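Local coordinates for putative agmatinase (Clostridium difficile, PDB 3LHL), which probably hydrolyses agmatine to putrescine and urea as a manganese-dependent member of the arginase family, at residues 75-80 against 98-103; 41-46 against 51-56. All coordinates share one frame; numbering follows the deposited sequence.

Contact 1 of 2, residues 75-80 against 98-103. With MN (manganese (II) ion), chain B.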
ATOM      1  N   LYS A  75       0.088 -14.462  10.250  1.00 19.74           N
ATOM      2  CA  LYS A  75      -0.832 -14.517  11.384  1.00 21.60           C
ATOM      3  C   LYS A  75      -0.575 -13.369  12.352  1.00 20.59           C
ATOM      4  O   LYS A  75      -1.511 -12.795  12.906  1.00 21.97           O
ATOM      5  CB  LYS A  75      -0.700 -15.856  12.122  1.00 22.01           C
ATOM      6  CG  LYS A  75      -1.200 -17.040  11.311  1.00 26.61           C
ATOM      7  CD  LYS A  75      -1.021 -18.358  12.052  1.00 31.22           C
ATOM      8  CE  LYS A  75      -1.529 -19.529  11.216  1.00 31.32           C
ATOM      9  NZ  LYS A  75      -1.255 -20.834  11.875  1.00 33.07           N
ATOM     10  N   GLU A  76       0.695 -13.035  12.543  1.00 20.19           N
ATOM     11  CA  GLU A  76       1.076 -11.956  13.442  1.00 20.36           C
ATOM     12  C   GLU A  76       0.621 -10.604  12.892  1.00 21.41           C
ATOM     13  O   GLU A  76       0.148  -9.750  13.645  1.00 21.29           O
ATOM     14  CB  GLU A  76       2.595 -11.974  13.658  1.00 21.82           C
ATOM     15  CG  GLU A  76       3.079 -13.296  14.239  1.00 25.47           C
ATOM     16  CD  GLU A  76       4.585 -13.469  14.205  1.00 28.26           C
ATOM     17  OE1 GLU A  76       5.211 -13.099  13.186  1.00 30.58           O
ATOM     18  OE2 GLU A  76       5.141 -13.996  15.190  1.00 29.07           O
ATOM     19  N   ILE A  77       0.756 -10.409  11.581  1.00 18.69           N
ATOM     20  CA  ILE A  77       0.329  -9.154  10.972  1.00 17.61           C
ATOM     21  C   ILE A  77      -1.181  -9.059  11.141  1.00 17.40           C
ATOM     22  O   ILE A  77      -1.716  -8.013  11.501  1.00 16.43           O
ATOM     23  CB  ILE A  77       0.660  -9.103   9.466  1.00 16.73           C
ATOM     24  CG1 ILE A  77       2.178  -9.081   9.262  1.00 14.93           C
ATOM     25  CG2 ILE A  77       0.017  -7.875   8.838  1.00 16.06           C
ATOM     26  CD1 ILE A  77       2.607  -9.293   7.814  1.00 13.98           C
ATOM     27  N   TYR A  78      -1.858 -10.174  10.885  1.00 18.02           N
ATOM     28  CA  TYR A  78      -3.306 -10.239  11.014  1.00 18.81           C
ATOM     29  C   TYR A  78      -3.729  -9.792  12.407  1.00 17.72           C
ATOM     30  O   TYR A  78      -4.631  -8.971  12.561  1.00 16.62           O
ATOM     31  CB  TYR A  78      -3.802 -11.666  10.787  1.00 21.20           C
ATOM     32  CG  TYR A  78      -5.303 -11.782  10.863  1.00 24.54           C
ATOM     33  CD1 TYR A  78      -6.103 -11.404   9.787  1.00 25.87           C
ATOM     34  CD2 TYR A  78      -5.930 -12.242  12.022  1.00 25.51           C
ATOM     35  CE1 TYR A  78      -7.490 -11.483   9.862  1.00 27.69           C
ATOM     36  CE2 TYR A  78      -7.316 -12.319  12.108  1.00 27.56           C
ATOM     37  CZ  TYR A  78      -8.087 -11.938  11.024  1.00 28.72           C
ATOM     38  OH  TYR A  78      -9.459 -12.003  11.099  1.00 33.34           O
ATOM     39  N   GLN A  79      -3.075 -10.350  13.418  1.00 18.38           N
ATOM     40  CA  GLN A  79      -3.384 -10.019  14.803  1.00 20.02           C
ATOM     41  C   GLN A  79      -3.288  -8.528  15.098  1.00 19.73           C
ATOM     42  O   GLN A  79      -4.222  -7.945  15.647  1.00 17.44           O
ATOM     43  CB  GLN A  79      -2.454 -10.776  15.751  1.00 21.48           C
ATOM     44  CG  GLN A  79      -2.735 -12.258  15.841  1.00 25.39           C
ATOM     45  CD  GLN A  79      -4.162 -12.544  16.260  1.00 27.31           C
ATOM     46  OE1 GLN A  79      -5.004 -12.901  15.436  1.00 26.29           O
ATOM     47  NE2 GLN A  79      -4.445 -12.373  17.547  1.00 29.57           N
ATOM     48  N   GLU A  80      -2.161  -7.917  14.739  1.00 20.12           N
ATOM     49  CA  GLU A  80      -1.954  -6.493  14.990  1.00 21.33           C
ATOM     50  C   GLU A  80      -3.030  -5.659  14.303  1.00 19.43           C
ATOM     51  O   GLU A  80      -3.619  -4.772  14.915  1.00 19.76           O
ATOM     52  CB  GLU A  80      -0.566  -6.059  14.501  1.00 23.85           C
ATOM     53  CG  GLU A  80      -0.215  -4.601  14.800  1.00 29.33           C
ATOM     54  CD  GLU A  80      -0.285  -4.264  16.287  1.00 35.41           C
ATOM     55  OE1 GLU A  80       0.391  -4.946  17.086  1.00 36.22           O
ATOM     56  OE2 GLU A  80      -1.015  -3.314  16.659  1.00 38.14           O
ATOM     57  N   HIS A  98       4.940  -6.977  -0.668  1.00 15.97           N
ATOM     58  CA  HIS A  98       3.503  -6.798  -0.819  1.00 15.31           C
ATOM     59  C   HIS A  98       2.629  -7.866  -0.160  1.00 14.09           C
ATOM     60  O   HIS A  98       1.443  -7.650   0.055  1.00 13.87           O
ATOM     61  CB  HIS A  98       3.162  -6.678  -2.304  1.00 13.08           C
ATOM     62  CG  HIS A  98       2.028  -5.743  -2.586  1.00 12.86           C
ATOM     63  ND1 HIS A  98       1.764  -5.250  -3.845  1.00 12.28           N
ATOM     64  CD2 HIS A  98       1.090  -5.210  -1.769  1.00 11.86           C
ATOM     65  CE1 HIS A  98       0.714  -4.452  -3.792  1.00  9.83           C
ATOM     66  NE2 HIS A  98       0.287  -4.411  -2.544  1.00 12.04           N
ATOM     67  N   LEU A  99       3.203  -9.010   0.184  1.00 16.30           N
ATOM     68  CA  LEU A  99       2.394 -10.055   0.803  1.00 17.04           C
ATOM     69  C   LEU A  99       1.790  -9.624   2.146  1.00 16.76           C
ATOM     70  O   LEU A  99       0.713 -10.094   2.511  1.00 17.49           O
ATOM     71  CB  LEU A  99       3.211 -11.338   0.979  1.00 17.29           C
ATOM     72  CG  LEU A  99       2.446 -12.564   1.498  1.00 20.17           C
ATOM     73  CD1 LEU A  99       1.254 -12.881   0.599  1.00 16.73           C
ATOM     74  CD2 LEU A  99       3.393 -13.747   1.561  1.00 20.20           C
ATOM     75  N   VAL A 100       2.463  -8.724   2.867  1.00 14.13           N
ATOM     76  CA  VAL A 100       1.959  -8.266   4.165  1.00 14.78           C
ATOM     77  C   VAL A 100       0.546  -7.694   4.061  1.00 16.82           C
ATOM     78  O   VAL A 100      -0.181  -7.627   5.051  1.00 16.36           O
ATOM     79  CB  VAL A 100       2.872  -7.174   4.808  1.00 14.11           C
ATOM     80  CG1 VAL A 100       4.296  -7.695   4.950  1.00 12.54           C
ATOM     81  CG2 VAL A 100       2.833  -5.900   3.987  1.00  9.66           C
ATOM     82  N   THR A 101       0.171  -7.280   2.857  1.00 16.67           N
ATOM     83  CA  THR A 101      -1.147  -6.722   2.608  1.00 17.62           C
ATOM     84  C   THR A 101      -2.280  -7.751   2.755  1.00 18.56           C
ATOM     85  O   THR A 101      -3.395  -7.397   3.143  1.00 17.92           O
ATOM     86  CB  THR A 101      -1.203  -6.110   1.187  1.00 18.21           C
ATOM     87  OG1 THR A 101      -0.340  -4.968   1.131  1.00 22.20           O
ATOM     88  CG2 THR A 101      -2.624  -5.692   0.825  1.00 18.36           C
ATOM     89  N   LEU A 102      -1.997  -9.018   2.462  1.00 16.20           N
ATOM     90  CA  LEU A 102      -3.031 -10.050   2.541  1.00 16.50           C
ATOM     91  C   LEU A 102      -3.656 -10.177   3.931  1.00 16.74           C
ATOM     92  O   LEU A 102      -4.868 -10.020   4.079  1.00 17.19           O
ATOM     93  CB  LEU A 102      -2.478 -11.401   2.065  1.00 13.56           C
ATOM     94  CG  LEU A 102      -3.397 -12.629   2.115  1.00 14.77           C
ATOM     95  CD1 LEU A 102      -4.757 -12.325   1.469  1.00 15.12           C
ATOM     96  CD2 LEU A 102      -2.708 -13.783   1.396  1.00 12.95           C
ATOM     97  N   PRO A 103      -2.845 -10.463   4.966  1.00 16.49           N
ATOM     98  CA  PRO A 103      -3.418 -10.588   6.311  1.00 16.52           C
ATOM     99  C   PRO A 103      -4.033  -9.284   6.811  1.00 17.23           C
ATOM    100  O   PRO A 103      -5.047  -9.296   7.507  1.00 16.44           O
ATOM    101  CB  PRO A 103      -2.228 -11.038   7.159  1.00 17.13           C
ATOM    102  CG  PRO A 103      -1.043 -10.485   6.427  1.00 15.50           C
ATOM    103  CD  PRO A 103      -1.402 -10.760   4.984  1.00 16.90           C
TER
HETATM  104 MN    MN B 301       3.017  -5.425  -5.673  1.00 18.22          MN
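Ile77 and Tyr78 of helix 70-86 pack on Val100 and Pro103 where a 3-10 segment leads into helix 101-111. Both helices belong to the alpha/beta fold of the arginase family, and strand 90-95 of its parallel sheet runs between them in sequence. On the helix 70-86 side, Ile77 has the larger share of the contact. Ile77 CB already lies 3.7 Å from Pro103 CG. The two branches then part. Ile77 CG2 stands anti to the backbone N and stays on the proline, 3.7 Å from Pro103 CG. The other branch starts beside the backbone N, with CG1 anti to the carbonyl carbon (chi1 -66°). It runs on extended (chi2 169°) and carries CD1 to Val100. There Ile77 CD1 sits 3.7 Å from Val100 CB and equally near Val100 CG1, and the two side chains cross at about a right angle. One isoleucine thus spans almost a full turn of the facing segment. Next to it, Tyr78 CB meets Pro103 CB at 4.0 Å. The Tyr78 ring turns its edge to the backbone of Pro103, whose O lies near the ring plane. The ring's hydroxyl reaches further along the partner helix and hydrogen-bonds Glu110. The contact is apolar and buried, and Leu74 of helix 70-86 adds to the cover of Pro103. Val100 also touches Val247 of strand 240-247, so it is held between helix and sheet. The same segment begins at the metal site. His98 binds a manganese ion together with Asp121, Asp125 and Asp202, and its NE2 hydrogen-bonds Thr200. With both ring nitrogens engaged, the imidazole has little freedom to turn. The bond from His98 ND1 to manganese is 2.2 Å long.

Contact 2 of 2, residues 41-46 against 51-56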
ATOM      1  N   LEU A  41      11.946  15.841   8.104  1.00 38.13           N
ATOM      2  CA  LEU A  41      11.062  16.354   7.065  1.00 35.49           C
ATOM      3  C   LEU A  41       9.979  17.260   7.640  1.00 32.62           C
ATOM      4  O   LEU A  41       9.548  17.088   8.779  1.00 32.94           O
ATOM      5  CB  LEU A  41      10.420  15.200   6.292  1.00 37.73           C
ATOM      6  CG  LEU A  41      11.319  14.505   5.264  1.00 39.71           C
ATOM      7  CD1 LEU A  41      12.552  13.930   5.937  1.00 41.81           C
ATOM      8  CD2 LEU A  41      10.528  13.412   4.568  1.00 42.47           C
ATOM      9  N   GLU A  42       9.550  18.233   6.844  1.00 28.85           N
ATOM     10  CA  GLU A  42       8.516  19.168   7.263  1.00 25.70           C
ATOM     11  C   GLU A  42       7.207  18.437   7.566  1.00 24.36           C
ATOM     12  O   GLU A  42       6.848  17.480   6.881  1.00 23.06           O
ATOM     13  CB  GLU A  42       8.265  20.199   6.164  1.00 24.29           C
ATOM     14  CG  GLU A  42       9.480  21.020   5.759  1.00 25.91           C
ATOM     15  CD  GLU A  42      10.086  21.798   6.916  1.00 27.77           C
ATOM     16  OE1 GLU A  42       9.350  22.137   7.868  1.00 27.76           O
ATOM     17  OE2 GLU A  42      11.302  22.085   6.865  1.00 28.85           O
ATOM     18  N   THR A  43       6.496  18.892   8.593  1.00 22.93           N
ATOM     19  CA  THR A  43       5.222  18.286   8.962  1.00 21.82           C
ATOM     20  C   THR A  43       4.103  18.949   8.165  1.00 20.40           C
ATOM     21  O   THR A  43       2.964  18.484   8.169  1.00 18.14           O
ATOM     22  CB  THR A  43       4.919  18.452  10.475  1.00 23.88           C
ATOM     23  OG1 THR A  43       4.749  19.842  10.788  1.00 23.21           O
ATOM     24  CG2 THR A  43       6.052  17.874  11.315  1.00 22.04           C
ATOM     25  N   TYR A  44       4.437  20.034   7.472  1.00 18.61           N
ATOM     26  CA  TYR A  44       3.455  20.757   6.675  1.00 18.11           C
ATOM     27  C   TYR A  44       3.543  20.384   5.202  1.00 18.87           C
ATOM     28  O   TYR A  44       4.631  20.274   4.636  1.00 19.44           O
ATOM     29  CB  TYR A  44       3.654  22.270   6.817  1.00 18.19           C
ATOM     30  CG  TYR A  44       2.738  23.084   5.928  1.00 15.50           C
ATOM     31  CD1 TYR A  44       1.357  23.055   6.109  1.00 16.92           C
ATOM     32  CD2 TYR A  44       3.248  23.864   4.890  1.00 13.61           C
ATOM     33  CE1 TYR A  44       0.501  23.781   5.278  1.00 16.75           C
ATOM     34  CE2 TYR A  44       2.402  24.593   4.050  1.00 14.55           C
ATOM     35  CZ  TYR A  44       1.031  24.545   4.253  1.00 15.44           C
ATOM     36  OH  TYR A  44       0.183  25.249   3.430  1.00 17.68           O
ATOM     37  N   SER A  45       2.386  20.193   4.581  1.00 18.38           N
ATOM     38  CA  SER A  45       2.337  19.856   3.172  1.00 17.46           C
ATOM     39  C   SER A  45       1.760  21.029   2.399  1.00 18.03           C
ATOM     40  O   SER A  45       0.567  21.322   2.497  1.00 15.57           O
ATOM     41  CB  SER A  45       1.474  18.615   2.940  1.00 19.03           C
ATOM     42  OG  SER A  45       1.290  18.381   1.552  1.00 18.85           O
ATOM     43  N   PRO A  46       2.607  21.732   1.632  1.00 17.90           N
ATOM     44  CA  PRO A  46       2.136  22.876   0.846  1.00 18.69           C
ATOM     45  C   PRO A  46       1.202  22.445  -0.281  1.00 18.88           C
ATOM     46  O   PRO A  46       0.325  23.202  -0.691  1.00 18.99           O
ATOM     47  CB  PRO A  46       3.433  23.512   0.338  1.00 18.06           C
ATOM     48  CG  PRO A  46       4.394  22.352   0.291  1.00 19.75           C
ATOM     49  CD  PRO A  46       4.074  21.604   1.561  1.00 18.01           C
ATOM     50  N   ASP A  51      -1.296  19.950   7.915  1.00 23.27           N
ATOM     51  CA  ASP A  51      -0.119  19.790   8.765  1.00 24.02           C
ATOM     52  C   ASP A  51      -0.300  18.614   9.722  1.00 24.42           C
ATOM     53  O   ASP A  51      -1.301  18.538  10.436  1.00 24.67           O
ATOM     54  CB  ASP A  51       0.107  21.075   9.576  1.00 25.45           C
ATOM     55  CG  ASP A  51       1.531  21.206  10.096  1.00 27.93           C
ATOM     56  OD1 ASP A  51       2.035  20.276  10.759  1.00 30.00           O
ATOM     57  OD2 ASP A  51       2.152  22.257   9.841  1.00 32.56           O
ATOM     58  N   LEU A  52       0.672  17.707   9.745  1.00 24.91           N
ATOM     59  CA  LEU A  52       0.603  16.546  10.632  1.00 26.79           C
ATOM     60  C   LEU A  52       0.340  16.926  12.090  1.00 27.78           C
ATOM     61  O   LEU A  52      -0.235  16.146  12.846  1.00 27.19           O
ATOM     62  CB  LEU A  52       1.901  15.737  10.554  1.00 25.38           C
ATOM     63  CG  LEU A  52       2.098  14.862   9.308  1.00 27.39           C
ATOM     64  CD1 LEU A  52       3.455  14.170   9.368  1.00 23.94           C
ATOM     65  CD2 LEU A  52       0.975  13.830   9.227  1.00 23.97           C
ATOM     66  N   GLU A  53       0.749  18.132  12.472  1.00 29.22           N
ATOM     67  CA  GLU A  53       0.584  18.610  13.841  1.00 31.08           C
ATOM     68  C   GLU A  53      -0.855  18.853  14.285  1.00 30.06           C
ATOM     69  O   GLU A  53      -1.119  18.972  15.480  1.00 30.25           O
ATOM     70  CB  GLU A  53       1.397  19.891  14.044  1.00 35.02           C
ATOM     71  CG  GLU A  53       2.894  19.685  13.912  1.00 42.48           C
ATOM     72  CD  GLU A  53       3.682  20.966  14.116  1.00 47.57           C
ATOM     73  OE1 GLU A  53       3.478  21.925  13.332  1.00 48.96           O
ATOM     74  OE2 GLU A  53       4.505  21.010  15.060  1.00 49.07           O
ATOM     75  N   ASP A  54      -1.784  18.931  13.339  1.00 27.50           N
ATOM     76  CA  ASP A  54      -3.180  19.161  13.695  1.00 27.51           C
ATOM     77  C   ASP A  54      -3.924  17.854  13.941  1.00 26.86           C
ATOM     78  O   ASP A  54      -5.135  17.864  14.150  1.00 25.20           O
ATOM     79  CB  ASP A  54      -3.912  19.918  12.582  1.00 28.13           C
ATOM     80  CG  ASP A  54      -3.264  21.244  12.249  1.00 30.64           C
ATOM     81  OD1 ASP A  54      -2.777  21.923  13.177  1.00 32.99           O
ATOM     82  OD2 ASP A  54      -3.258  21.615  11.057  1.00 30.93           O
ATOM     83  N   TYR A  55      -3.211  16.734  13.930  1.00 24.93           N
ATOM     84  CA  TYR A  55      -3.884  15.455  14.098  1.00 26.53           C
ATOM     85  C   TYR A  55      -3.301  14.509  15.131  1.00 27.04           C
ATOM     86  O   TYR A  55      -2.142  14.623  15.535  1.00 27.67           O
ATOM     87  CB  TYR A  55      -3.934  14.726  12.752  1.00 25.02           C
ATOM     88  CG  TYR A  55      -4.442  15.590  11.627  1.00 24.60           C
ATOM     89  CD1 TYR A  55      -5.790  15.938  11.544  1.00 23.31           C
ATOM     90  CD2 TYR A  55      -3.562  16.109  10.672  1.00 23.96           C
ATOM     91  CE1 TYR A  55      -6.251  16.788  10.543  1.00 23.63           C
ATOM     92  CE2 TYR A  55      -4.013  16.960   9.666  1.00 23.75           C
ATOM     93  CZ  TYR A  55      -5.357  17.297   9.611  1.00 24.16           C
ATOM     94  OH  TYR A  55      -5.803  18.162   8.639  1.00 28.16           O
ATOM     95  N   ASN A  56      -4.133  13.565  15.549  1.00 27.71           N
ATOM     96  CA  ASN A  56      -3.722  12.550  16.496  1.00 28.45           C
ATOM     97  C   ASN A  56      -3.387  11.300  15.698  1.00 28.20           C
ATOM     98  O   ASN A  56      -4.271  10.589  15.215  1.00 27.22           O
ATOM     99  CB  ASN A  56      -4.841  12.260  17.492  1.00 29.81           C
ATOM    100  CG  ASN A  56      -5.001  13.362  18.515  1.00 31.62           C
ATOM    101  OD1 ASN A  56      -4.078  13.647  19.280  1.00 30.58           O
ATOM    102  ND2 ASN A  56      -6.169  13.992  18.533  1.00 31.56           N
TER
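A small antiparallel hairpin, strands 44-45 and 50-51, brings Thr43 and Tyr44 beside Asp51, and an Asx turn at Asp51 leads the chain out of it. Tyr44 and Asp51 form a non-hydrogen-bonded pair. One residue further out, Leu52 N hydrogen-bonds Thr43 O at 2.9 Å. Asp51 OD1 is gripped by two donors that arrive from opposite faces of the carboxylate plane. Thr43 OG1 donates to Asp51 OD1 on its syn side at 2.7 Å. Glu53 N donates to Asp51 OD1 on its anti side at 3.0 Å. The second bond closes the Asx turn and ties the carboxylate to the 3-10 segment 52-54. With chi1 at 65°, Thr43 OG1 sits between its own backbone N and carbonyl carbon, where it can reach OD1. The Glu53 side chain, extended beyond CG, crosses that of Thr43 at about a right angle. Leu52 CB lies against Thr43 CB, and the Leu52 side chain also touches Arg268 and Leu272 of helix 258-278. The hydroxyl of Tyr44 is hydrogen-bonded to Asp49 in the turn. Nearer the backbone, Tyr44 CB lies 3.4 Å from Asp51 OD2.

Contact 1 is buried and contact 2 lies at the surface. Their centres are about 28 Å apart and their nearest atoms about 14 Å, so they do not touch. They share no helix or strand. Contact 2 closes first along the chain, and strand 57-62 then leads on toward helix 70-86 of contact 1. The 75-80/98-103 pair joins two helices through carbon-to-carbon packing, with metal binding at the His98 end of one segment. In the 41-46/51-56 pair, hydrogen bonds between a carboxylate, a hydroxyl and the backbone tie the two sides of a short hairpin together. The hairpin lies against helix 258-278, away from the annotated metal sites.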